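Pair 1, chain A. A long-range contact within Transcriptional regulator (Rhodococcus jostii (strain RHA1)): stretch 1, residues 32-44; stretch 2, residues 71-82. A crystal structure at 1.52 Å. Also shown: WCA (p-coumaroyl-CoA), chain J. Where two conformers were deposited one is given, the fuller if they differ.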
# COMPACT_ATOMS: atom_id res chain seq x y z
N PRO A 32 -3.35 5.19 20.24
CA PRO A 32 -3.94 6.03 21.31
C PRO A 32 -5.19 6.83 20.93
O PRO A 32 -5.90 7.27 21.83
CB PRO A 32 -2.82 7.01 21.67
CG PRO A 32 -1.57 6.37 21.15
CD PRO A 32 -1.93 5.52 19.99
N THR A 33 -5.44 6.99 19.64
CA THR A 33 -6.61 7.71 19.16
C THR A 33 -7.82 6.84 18.98
O THR A 33 -8.90 7.35 18.74
CB THR A 33 -6.31 8.38 17.81
OG1 THR A 33 -6.31 7.38 16.77
CG2 THR A 33 -4.97 9.13 17.81
N GLY A 34 -7.60 5.54 18.99
CA GLY A 34 -8.67 4.60 18.69
C GLY A 34 -9.05 4.50 17.22
O GLY A 34 -10.00 3.78 16.92
N LEU A 35 -8.37 5.21 16.35
CA LEU A 35 -8.66 5.20 14.92
C LEU A 35 -7.75 4.15 14.27
O LEU A 35 -6.76 3.72 14.87
CB LEU A 35 -8.35 6.55 14.26
CG LEU A 35 -9.16 7.71 14.90
CD1 LEU A 35 -8.55 8.98 14.38
CD2 LEU A 35 -10.60 7.59 14.50
N ARG A 36 -8.04 3.83 13.02
CA ARG A 36 -7.24 2.99 12.16
C ARG A 36 -7.10 3.71 10.80
O ARG A 36 -7.63 4.75 10.65
CB ARG A 36 -7.75 1.57 12.02
CG ARG A 36 -7.40 0.70 13.21
CD ARG A 36 -8.11 -0.62 13.20
NE ARG A 36 -7.92 -1.39 12.01
CZ ARG A 36 -6.84 -2.04 11.69
NH1 ARG A 36 -5.81 -2.05 12.49
NH2 ARG A 36 -6.81 -2.72 10.58
N VAL A 37 -6.37 3.14 9.87
CA VAL A 37 -6.06 3.94 8.70
C VAL A 37 -7.34 4.44 7.97
O VAL A 37 -7.39 5.62 7.60
CB VAL A 37 -5.17 3.21 7.66
CG1 VAL A 37 -3.72 2.88 8.17
CG2 VAL A 37 -5.83 2.04 7.10
N ARG A 38 -8.37 3.59 7.83
CA ARG A 38 -9.56 4.10 7.09
C ARG A 38 -10.40 5.11 7.88
O ARG A 38 -10.80 6.13 7.29
CB ARG A 38 -10.46 2.94 6.65
CG ARG A 38 -9.81 2.05 5.58
CD ARG A 38 -10.85 1.09 5.04
NE ARG A 38 -10.25 0.20 4.01
CZ ARG A 38 -10.93 -0.57 3.20
NH1 ARG A 38 -10.28 -1.38 2.33
NH2 ARG A 38 -12.31 -0.58 3.21
N SER A 39 -10.65 4.87 9.15
CA SER A 39 -11.43 5.86 9.92
C SER A 39 -10.67 7.15 10.06
O SER A 39 -11.27 8.25 10.01
CB SER A 39 -11.84 5.31 11.27
OG SER A 39 -10.74 4.80 12.03
N TYR A 40 -9.34 7.08 10.26
CA TYR A 40 -8.55 8.28 10.22
C TYR A 40 -8.66 9.04 8.92
O TYR A 40 -8.82 10.28 8.93
CB TYR A 40 -7.06 7.92 10.51
CG TYR A 40 -6.07 9.01 10.27
CD1 TYR A 40 -5.93 10.05 11.16
CD2 TYR A 40 -5.25 8.98 9.11
CE1 TYR A 40 -5.01 11.07 10.93
CE2 TYR A 40 -4.31 9.97 8.90
CZ TYR A 40 -4.18 11.01 9.82
OH TYR A 40 -3.32 12.04 9.58
N SER A 41 -8.59 8.33 7.80
CA SER A 41 -8.67 9.02 6.51
C SER A 41 -10.01 9.76 6.36
O SER A 41 -10.02 10.89 5.87
CB SER A 41 -8.54 8.02 5.35
OG SER A 41 -7.26 7.35 5.41
N VAL A 42 -11.11 9.10 6.75
CA VAL A 42 -12.41 9.78 6.65
C VAL A 42 -12.48 11.04 7.51
O VAL A 42 -12.91 12.10 7.03
CB VAL A 42 -13.54 8.83 7.02
CG1 VAL A 42 -14.91 9.55 7.01
CG2 VAL A 42 -13.53 7.67 6.02
N LEU A 43 -11.95 10.92 8.73
CA LEU A 43 -11.94 12.06 9.66
C LEU A 43 -11.11 13.22 9.07
O LEU A 43 -11.53 14.40 9.09
CB LEU A 43 -11.43 11.60 11.03
CG LEU A 43 -11.36 12.76 12.03
CD1 LEU A 43 -12.74 13.38 12.25
CD2 LEU A 43 -10.82 12.23 13.37
N VAL A 44 -9.92 12.90 8.52
CA VAL A 44 -9.07 13.92 7.95
C VAL A 44 -9.79 14.60 6.79
O VAL A 44 -9.82 15.85 6.67
CB VAL A 44 -7.79 13.30 7.48
CG1 VAL A 44 -7.03 14.26 6.54
CG2 VAL A 44 -6.95 12.97 8.71
N GLY A 71 -19.92 2.55 6.97
CA GLY A 71 -19.58 2.05 8.29
C GLY A 71 -18.48 2.80 9.01
O GLY A 71 -18.43 2.87 10.23
N LEU A 72 -17.55 3.38 8.23
CA LEU A 72 -16.52 4.23 8.79
C LEU A 72 -17.13 5.51 9.37
O LEU A 72 -16.77 5.93 10.46
CB LEU A 72 -15.52 4.64 7.72
CG LEU A 72 -14.86 3.47 7.01
CD1 LEU A 72 -14.03 3.96 5.90
CD2 LEU A 72 -13.93 2.71 8.01
N VAL A 73 -18.06 6.09 8.61
CA VAL A 73 -18.80 7.26 9.12
C VAL A 73 -19.62 6.86 10.33
O VAL A 73 -19.64 7.63 11.33
CB VAL A 73 -19.67 7.90 8.02
CG1 VAL A 73 -20.53 9.03 8.61
CG2 VAL A 73 -18.74 8.38 6.86
N ASP A 74 -20.24 5.66 10.33
CA ASP A 74 -21.00 5.24 11.51
C ASP A 74 -20.09 5.19 12.74
O ASP A 74 -20.49 5.55 13.84
CB ASP A 74 -21.64 3.86 11.30
CG ASP A 74 -22.78 3.84 10.27
OD1 ASP A 74 -23.34 4.89 9.90
OD2 ASP A 74 -23.14 2.68 9.87
N GLU A 75 -18.89 4.64 12.56
CA GLU A 75 -17.94 4.53 13.66
C GLU A 75 -17.58 5.91 14.19
O GLU A 75 -17.57 6.13 15.41
CB GLU A 75 -16.69 3.76 13.19
CG GLU A 75 -15.61 3.72 14.21
CD GLU A 75 -14.39 2.90 13.81
OE1 GLU A 75 -13.40 2.98 14.56
OE2 GLU A 75 -14.38 2.24 12.75
N LEU A 76 -17.27 6.83 13.29
CA LEU A 76 -16.89 8.15 13.73
C LEU A 76 -18.06 8.86 14.35
O LEU A 76 -17.86 9.64 15.32
CB LEU A 76 -16.37 8.94 12.52
CG LEU A 76 -15.03 8.42 11.94
CD1 LEU A 76 -14.76 9.16 10.67
CD2 LEU A 76 -13.86 8.67 12.92
N GLU A 77 -19.26 8.62 13.83
CA GLU A 77 -20.43 9.32 14.36
C GLU A 77 -20.76 8.80 15.78
O GLU A 77 -21.10 9.60 16.66
CB GLU A 77 -21.64 9.20 13.42
CG GLU A 77 -22.77 10.24 13.79
CD GLU A 77 -23.90 10.42 12.74
OE1 GLU A 77 -24.10 9.48 11.93
OE2 GLU A 77 -24.65 11.46 12.77
N GLU A 78 -20.61 7.51 16.01
CA GLU A 78 -20.89 6.97 17.33
C GLU A 78 -19.94 7.54 18.37
O GLU A 78 -20.32 7.62 19.55
CB GLU A 78 -20.79 5.44 17.32
CG GLU A 78 -21.20 4.85 18.64
CD GLU A 78 -22.68 4.92 18.88
OE1 GLU A 78 -23.44 4.89 17.88
OE2 GLU A 78 -23.09 5.01 20.06
N ARG A 79 -18.73 7.93 17.95
CA ARG A 79 -17.79 8.56 18.87
C ARG A 79 -17.94 10.05 18.96
O ARG A 79 -17.17 10.71 19.67
CB ARG A 79 -16.34 8.24 18.46
CG ARG A 79 -15.89 6.80 18.72
CD ARG A 79 -14.44 6.65 18.31
NE ARG A 79 -13.55 7.41 19.21
CZ ARG A 79 -12.21 7.47 19.04
NH1 ARG A 79 -11.63 6.81 18.06
NH2 ARG A 79 -11.46 8.19 19.86
N GLY A 80 -18.90 10.62 18.22
CA GLY A 80 -19.11 12.06 18.31
C GLY A 80 -18.04 12.88 17.56
O GLY A 80 -17.85 14.07 17.83
N LEU A 81 -17.41 12.25 16.60
CA LEU A 81 -16.31 12.90 15.89
C LEU A 81 -16.78 13.52 14.57
O LEU A 81 -16.15 14.44 14.06
CB LEU A 81 -15.18 11.90 15.59
CG LEU A 81 -14.60 11.22 16.82
CD1 LEU A 81 -13.62 10.11 16.44
CD2 LEU A 81 -13.87 12.30 17.67
N VAL A 82 -17.83 12.95 13.97
CA VAL A 82 -18.46 13.59 12.79
C VAL A 82 -19.94 13.50 12.97
O VAL A 82 -20.44 12.72 13.80
CB VAL A 82 -18.07 12.90 11.44
CG1 VAL A 82 -16.58 12.88 11.20
CG2 VAL A 82 -18.61 11.43 11.34
C4 WCA J . -10.67 -12.57 -8.03
C5 WCA J . -10.28 -13.68 -7.29
C6 WCA J . -10.66 -14.98 -7.77
C8 WCA J . -9.51 -11.89 -6.25
N1 WCA J . -11.38 -15.06 -8.92
N3 WCA J . -11.40 -12.74 -9.17
CAV WCA J . -3.92 6.82 5.13
CAT WCA J . -3.30 7.79 5.86
CBS WCA J . -1.90 7.74 5.93
OAJ WCA J . -1.23 8.74 6.69
CAU WCA J . -1.18 6.80 5.28
CAW WCA J . -1.79 5.81 4.51
CBT WCA J . -3.16 5.86 4.44
CAR WCA J . -3.77 4.82 3.58
CAQ WCA J . -5.19 4.91 3.26
CBP WCA J . -5.60 3.91 2.21
OAD WCA J . -4.93 3.26 1.48
SBO WCA J . -7.34 3.80 2.15
CBA WCA J . -7.51 2.66 0.74
CAY WCA J . -7.82 1.20 1.26
NBH WCA J . -6.62 0.50 1.58
CBQ WCA J . -6.51 -0.08 2.93
OAE WCA J . -7.44 -0.09 3.75
CBB WCA J . -5.23 -0.79 3.26
CAZ WCA J . -5.40 -2.34 3.24
NBI WCA J . -5.64 -2.93 1.91
CBR WCA J . -6.90 -3.20 1.39
OAF WCA J . -7.88 -2.83 2.04
CBX WCA J . -7.04 -3.95 0.07
OAK WCA J . -5.77 -4.60 -0.21
CCD WCA J . -7.42 -3.00 -1.08
CAA WCA J . -6.19 -2.11 -1.40
CAB WCA J . -8.68 -2.17 -0.78
CBD WCA J . -7.69 -3.87 -2.36
OBK WCA J . -8.71 -4.79 -1.88
PCG WCA J . -9.56 -5.65 -2.94
OAP WCA J . -10.11 -4.68 -3.95
OAI WCA J . -10.54 -6.48 -2.08
OBN WCA J . -8.53 -6.50 -3.73
PCF WCA J . -7.99 -7.97 -3.64
OAO WCA J . -8.81 -8.58 -2.50
OAH WCA J . -6.48 -8.01 -3.72
O5' WCA J . -8.50 -8.64 -5.02
C5' WCA J . -8.11 -8.11 -6.28
C4' WCA J . -9.10 -8.11 -7.42
O4' WCA J . -9.14 -9.63 -8.02
C3' WCA J . -10.37 -7.83 -7.06
O3' WCA J . -11.15 -7.39 -8.24
PCE WCA J . -11.68 -5.92 -8.37
OAM WCA J . -10.54 -4.97 -8.19
OAN WCA J . -12.73 -5.65 -7.32
OAG WCA J . -12.29 -5.75 -9.73
C2' WCA J . -10.94 -9.20 -6.63
O2' WCA J . -12.30 -9.22 -6.57
C1' WCA J . -10.33 -10.12 -7.75
N9 WCA J . -10.17 -11.48 -7.33
N7 WCA J . -9.56 -13.22 -6.20
C2 WCA J . -11.73 -13.99 -9.59
N6 WCA J . -10.27 -16.15 -7.04
O HOH W 1 -12.61 4.72 16.40
O HOH W 2 -11.31 2.44 12.94

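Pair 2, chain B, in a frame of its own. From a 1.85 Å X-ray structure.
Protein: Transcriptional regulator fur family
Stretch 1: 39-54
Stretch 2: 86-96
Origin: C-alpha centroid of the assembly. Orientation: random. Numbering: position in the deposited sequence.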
# COMPACT_ATOMS: atom_id res chain seq x y z
N GLY B 39 -19.70 0.44 -21.89
CA GLY B 39 -19.35 -0.64 -22.84
C GLY B 39 -19.53 -2.05 -22.29
O GLY B 39 -20.08 -2.88 -23.02
N LEU B 40 -19.24 -2.31 -21.02
CA LEU B 40 -19.06 -3.69 -20.56
C LEU B 40 -20.23 -4.57 -20.18
O LEU B 40 -21.37 -4.11 -20.10
CB LEU B 40 -18.10 -3.49 -19.40
CG LEU B 40 -17.96 -2.05 -18.90
CD1 LEU B 40 -17.98 -1.99 -17.39
CD2 LEU B 40 -16.70 -1.40 -19.44
N ARG B 41 -19.90 -5.85 -20.03
CA ARG B 41 -20.86 -6.89 -19.60
C ARG B 41 -20.39 -7.87 -18.52
O ARG B 41 -19.28 -8.33 -18.57
CB ARG B 41 -21.17 -7.70 -20.86
CG ARG B 41 -22.45 -7.26 -21.55
CD ARG B 41 -22.34 -6.97 -23.05
NE ARG B 41 -22.05 -8.19 -23.77
CZ ARG B 41 -21.17 -8.28 -24.75
NH1 ARG B 41 -20.53 -7.21 -25.16
NH2 ARG B 41 -20.97 -9.45 -25.32
N LEU B 42 -21.29 -8.21 -17.61
CA LEU B 42 -20.91 -9.06 -16.49
C LEU B 42 -21.20 -10.52 -16.78
O LEU B 42 -22.32 -11.00 -16.55
CB LEU B 42 -21.63 -8.57 -15.24
CG LEU B 42 -20.92 -8.82 -13.89
CD1 LEU B 42 -19.74 -7.82 -13.61
CD2 LEU B 42 -21.93 -8.81 -12.77
N THR B 43 -20.18 -11.24 -17.29
CA THR B 43 -20.30 -12.67 -17.54
C THR B 43 -20.63 -13.41 -16.24
O THR B 43 -20.35 -12.92 -15.15
CB THR B 43 -19.00 -13.24 -18.13
OG1 THR B 43 -18.00 -13.32 -17.10
CG2 THR B 43 -18.47 -12.39 -19.29
N PRO B 44 -21.23 -14.60 -16.34
CA PRO B 44 -21.45 -15.42 -15.13
C PRO B 44 -20.21 -15.59 -14.29
O PRO B 44 -20.27 -15.57 -13.06
CB PRO B 44 -21.93 -16.76 -15.69
CG PRO B 44 -21.84 -16.64 -17.20
CD PRO B 44 -21.89 -15.19 -17.52
N ILE B 45 -19.05 -15.74 -14.94
CA ILE B 45 -17.81 -15.89 -14.20
C ILE B 45 -17.48 -14.62 -13.43
O ILE B 45 -17.14 -14.68 -12.25
CB ILE B 45 -16.66 -16.26 -15.15
CG1 ILE B 45 -16.88 -17.64 -15.76
CG2 ILE B 45 -15.33 -16.20 -14.42
CD1 ILE B 45 -15.94 -17.97 -16.90
N ARG B 46 -17.59 -13.46 -14.07
CA ARG B 46 -17.33 -12.21 -13.36
C ARG B 46 -18.35 -11.99 -12.25
O ARG B 46 -18.02 -11.36 -11.22
CB ARG B 46 -17.38 -11.04 -14.34
CG ARG B 46 -16.26 -11.00 -15.31
CD ARG B 46 -16.72 -10.27 -16.56
NE ARG B 46 -15.58 -9.82 -17.34
CZ ARG B 46 -15.67 -9.45 -18.61
NH1 ARG B 46 -16.85 -9.46 -19.22
NH2 ARG B 46 -14.59 -9.06 -19.27
N ALA B 47 -19.58 -12.45 -12.45
CA ALA B 47 -20.63 -12.26 -11.46
C ALA B 47 -20.39 -13.15 -10.25
O ALA B 47 -20.59 -12.72 -9.10
CB ALA B 47 -21.99 -12.54 -12.09
N ASN B 48 -19.96 -14.40 -10.49
CA ASN B 48 -19.68 -15.31 -9.39
C ASN B 48 -18.43 -14.90 -8.63
O ASN B 48 -18.37 -15.08 -7.41
CB ASN B 48 -19.54 -16.75 -9.90
CG ASN B 48 -19.54 -17.77 -8.77
OD1 ASN B 48 -20.34 -17.67 -7.83
ND2 ASN B 48 -18.65 -18.76 -8.86
N VAL B 49 -17.43 -14.35 -9.32
CA VAL B 49 -16.27 -13.85 -8.60
C VAL B 49 -16.68 -12.64 -7.76
O VAL B 49 -16.38 -12.57 -6.57
CB VAL B 49 -15.13 -13.52 -9.57
CG1 VAL B 49 -14.02 -12.76 -8.86
CG2 VAL B 49 -14.54 -14.81 -10.08
N LEU B 50 -17.41 -11.71 -8.37
CA LEU B 50 -17.85 -10.52 -7.67
C LEU B 50 -18.71 -10.90 -6.49
O LEU B 50 -18.50 -10.40 -5.37
CB LEU B 50 -18.63 -9.60 -8.62
CG LEU B 50 -19.30 -8.41 -7.93
CD1 LEU B 50 -18.25 -7.48 -7.31
CD2 LEU B 50 -20.21 -7.64 -8.88
N ARG B 51 -19.67 -11.81 -6.71
CA ARG B 51 -20.56 -12.26 -5.65
C ARG B 51 -19.78 -12.87 -4.49
O ARG B 51 -20.05 -12.56 -3.32
CB ARG B 51 -21.58 -13.25 -6.19
CG ARG B 51 -22.63 -13.69 -5.17
CD ARG B 51 -23.33 -15.00 -5.58
NE ARG B 51 -23.41 -15.17 -7.03
CZ ARG B 51 -24.19 -14.44 -7.84
NH1 ARG B 51 -24.98 -13.48 -7.36
NH2 ARG B 51 -24.16 -14.68 -9.15
N LEU B 52 -18.83 -13.77 -4.79
CA LEU B 52 -18.02 -14.37 -3.74
C LEU B 52 -17.27 -13.32 -2.94
O LEU B 52 -17.21 -13.38 -1.70
CB LEU B 52 -17.03 -15.38 -4.35
CG LEU B 52 -17.66 -16.72 -4.83
CD1 LEU B 52 -16.60 -17.59 -5.56
CD2 LEU B 52 -18.35 -17.48 -3.70
N ILE B 53 -16.65 -12.34 -3.61
CA ILE B 53 -15.88 -11.35 -2.85
C ILE B 53 -16.82 -10.51 -1.99
O ILE B 53 -16.57 -10.31 -0.80
CB ILE B 53 -15.01 -10.49 -3.79
CG1 ILE B 53 -13.93 -11.33 -4.49
CG2 ILE B 53 -14.37 -9.23 -3.06
CD1 ILE B 53 -13.25 -10.62 -5.63
N ALA B 54 -17.95 -10.09 -2.55
CA ALA B 54 -18.91 -9.27 -1.82
C ALA B 54 -19.47 -9.98 -0.59
O ALA B 54 -19.77 -9.33 0.42
CB ALA B 54 -20.04 -8.84 -2.76
N ALA B 86 -11.30 -12.50 -14.86
CA ALA B 86 -12.53 -11.92 -14.31
C ALA B 86 -12.20 -10.95 -13.17
O ALA B 86 -12.75 -9.83 -13.10
CB ALA B 86 -13.49 -13.02 -13.86
N LEU B 87 -11.30 -11.34 -12.28
CA LEU B 87 -10.83 -10.42 -11.24
C LEU B 87 -10.21 -9.15 -11.83
O LEU B 87 -10.52 -8.04 -11.37
CB LEU B 87 -9.83 -11.14 -10.33
CG LEU B 87 -9.35 -10.39 -9.07
CD1 LEU B 87 -10.50 -10.02 -8.13
CD2 LEU B 87 -8.39 -11.27 -8.34
N ASP B 88 -9.31 -9.27 -12.81
CA ASP B 88 -8.75 -8.07 -13.44
C ASP B 88 -9.84 -7.14 -13.96
O ASP B 88 -9.76 -5.92 -13.80
CB ASP B 88 -7.84 -8.44 -14.61
CG ASP B 88 -6.54 -9.13 -14.18
OD1 ASP B 88 -6.02 -8.85 -13.08
OD2 ASP B 88 -6.03 -9.93 -14.97
N PHE B 89 -10.86 -7.69 -14.63
CA PHE B 89 -11.95 -6.89 -15.15
C PHE B 89 -12.63 -6.13 -14.03
O PHE B 89 -12.83 -4.91 -14.11
CB PHE B 89 -12.94 -7.78 -15.89
CG PHE B 89 -14.27 -7.15 -16.12
CD1 PHE B 89 -14.50 -6.38 -17.24
CD2 PHE B 89 -15.31 -7.32 -15.20
CE1 PHE B 89 -15.72 -5.78 -17.44
CE2 PHE B 89 -16.53 -6.73 -15.40
CZ PHE B 89 -16.74 -5.97 -16.53
N LEU B 90 -12.98 -6.84 -12.94
CA LEU B 90 -13.58 -6.20 -11.79
C LEU B 90 -12.72 -5.05 -11.26
O LEU B 90 -13.23 -3.98 -10.91
CB LEU B 90 -13.83 -7.25 -10.70
CG LEU B 90 -14.83 -8.32 -11.16
CD1 LEU B 90 -14.98 -9.42 -10.11
CD2 LEU B 90 -16.18 -7.69 -11.48
N MET B 91 -11.40 -5.22 -11.26
CA MET B 91 -10.55 -4.18 -10.68
C MET B 91 -10.44 -2.98 -11.62
O MET B 91 -10.46 -1.82 -11.16
CB MET B 91 -9.18 -4.76 -10.38
CG MET B 91 -9.10 -5.56 -9.05
SD MET B 91 -7.39 -6.10 -8.84
CE MET B 91 -7.11 -6.96 -10.37
N ALA B 92 -10.29 -3.22 -12.92
CA ALA B 92 -10.04 -2.11 -13.83
C ALA B 92 -11.25 -1.19 -13.90
O ALA B 92 -11.10 0.03 -14.06
CB ALA B 92 -9.66 -2.64 -15.21
N ASN B 93 -12.44 -1.76 -13.69
CA ASN B 93 -13.71 -1.04 -13.69
C ASN B 93 -14.15 -0.60 -12.30
O ASN B 93 -15.28 -0.12 -12.14
CB ASN B 93 -14.76 -1.94 -14.32
CG ASN B 93 -14.49 -2.17 -15.79
OD1 ASN B 93 -14.69 -1.28 -16.61
ND2 ASN B 93 -13.97 -3.35 -16.12
N GLY B 94 -13.30 -0.76 -11.30
CA GLY B 94 -13.58 -0.23 -9.98
C GLY B 94 -14.65 -0.94 -9.18
O GLY B 94 -15.15 -0.36 -8.22
N PHE B 95 -15.01 -2.18 -9.54
CA PHE B 95 -15.96 -2.94 -8.73
C PHE B 95 -15.29 -3.69 -7.57
O PHE B 95 -15.99 -4.12 -6.66
CB PHE B 95 -16.73 -3.93 -9.60
CG PHE B 95 -17.44 -3.27 -10.76
CD1 PHE B 95 -18.43 -2.31 -10.53
CD2 PHE B 95 -17.11 -3.57 -12.07
CE1 PHE B 95 -19.09 -1.70 -11.58
CE2 PHE B 95 -17.77 -2.96 -13.13
CZ PHE B 95 -18.75 -2.02 -12.88
N VAL B 96 -13.98 -3.87 -7.61
CA VAL B 96 -13.23 -4.61 -6.59
C VAL B 96 -11.97 -3.81 -6.36
O VAL B 96 -11.42 -3.24 -7.30
CB VAL B 96 -12.90 -6.03 -7.07
CG1 VAL B 96 -11.62 -6.60 -6.35
CG2 VAL B 96 -14.13 -6.97 -6.93

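Pair 1 and pair 2 share one backbone arrangement. In each, a loop leads into a helix, and a second helix crosses it and ends in a turn at a glycine. The helix axes approach to 9.4 Å at a signed angle of -76° in pair 1, and to 9.2 Å at -71° in pair 2. The central residues superpose with an RMSD of 0.4 Å.

The best conserved inward position is Leu76(A), matched by Leu90(B). Both point toward the first helix with the same rotamer, m then t. Leu76(A) CD1 lies 3.7 Å from Val42(A) CG1, and Leu90(B) CD1 lies 3.7 Å from Val49(B) CG1. The matched valines also share a t rotamer. Leu43(A) and Leu50(B) flank the same leucine, with Leu43(A) CB 4.1 Å from Leu76(A) CD1 and Leu50(B) CB 3.9 Å from Leu90(B) CD1. Their other contacts match too: Leu43(A) CD1 is 4.0 Å from Val82(A) CG1, and Leu50(B) CD1 is 4.2 Å from Val96(B) CG2.

Leu35(A) and Leu42(B) have different rotamers, yet their side-chain centres nearly coincide. The end of each comes nearer the second stretch than its CA-to-CB direction suggests. Leu35(A) CD2 is 3.8 Å from Leu76(A) CD2, and Leu42(B) CD1 is 4.2 Å from Leu90(B) CD2.

Leu72(A) is matched by the smaller Ala86(B). Leu72(A) CD1 reaches Val42(A) CG2 at 3.7 Å, and its CD2 reaches Arg38(A) CB at 3.7 Å. In pair 2 the nearest backbones are closer: Arg46(B) CA and Ala86(B) CA are the nearest CA pair there, at 4.9 Å, against 5.5 Å for Ser39(A) CA and Leu72(A) CA. Ala86(B) CB is 3.7 Å from both Ile45(B) CG2 and Arg46(B) CG.

Val73(A) and Leu87(B) also match. Val73(A) CG2 packs on Val42(A) CG1 at 4.0 Å. Leu87(B) CD1 packs on Ile53(B) CD1 at 3.8 Å.

A change of chemistry occurs at Ser39(A) with Glu75(A), matched by Arg46(B) with Phe89(B). In pair 1 two polar groups are joined by water. Water 2 lies 2.6 Å from Ser39(A) OG and donates to Glu75(A) OE1 at 2.7 Å. In pair 2 the arginine lies over the phenylalanine face, a cation-pi contact with Arg46(B) CZ 3.7 Å from the Phe89(B) ring centroid. Leu40(B) CB and Leu42(B) CD1 meet the ring edge, at 3.8 Å from Phe89(B) CE1 and CE2 respectively. The two side chains touch directly, with Arg46(B) NE 3.2 Å from Phe89(B) CG.

Arg79(A) and Asn93(B) match at the helix end and both point toward the first stretch. Arg79(A) NH1 and NH2 each donate to Thr33(A) O at 2.9 Å, tying the end of the 3-10 segment to the end of the second helix. Asn93(B) ND2 bonds within its own stretch, to Phe89(B) O at 2.8 Å, while its OD1 is 3.5 Å from Leu40(B) CD1.

Leu81(A) and Phe95(B) both point toward the first stretch. Leu81(A) CD1 is 4.4 Å from Leu35(A) CD2; Phe95(B) CE2 is 4.4 Å from Leu40(B) CD1.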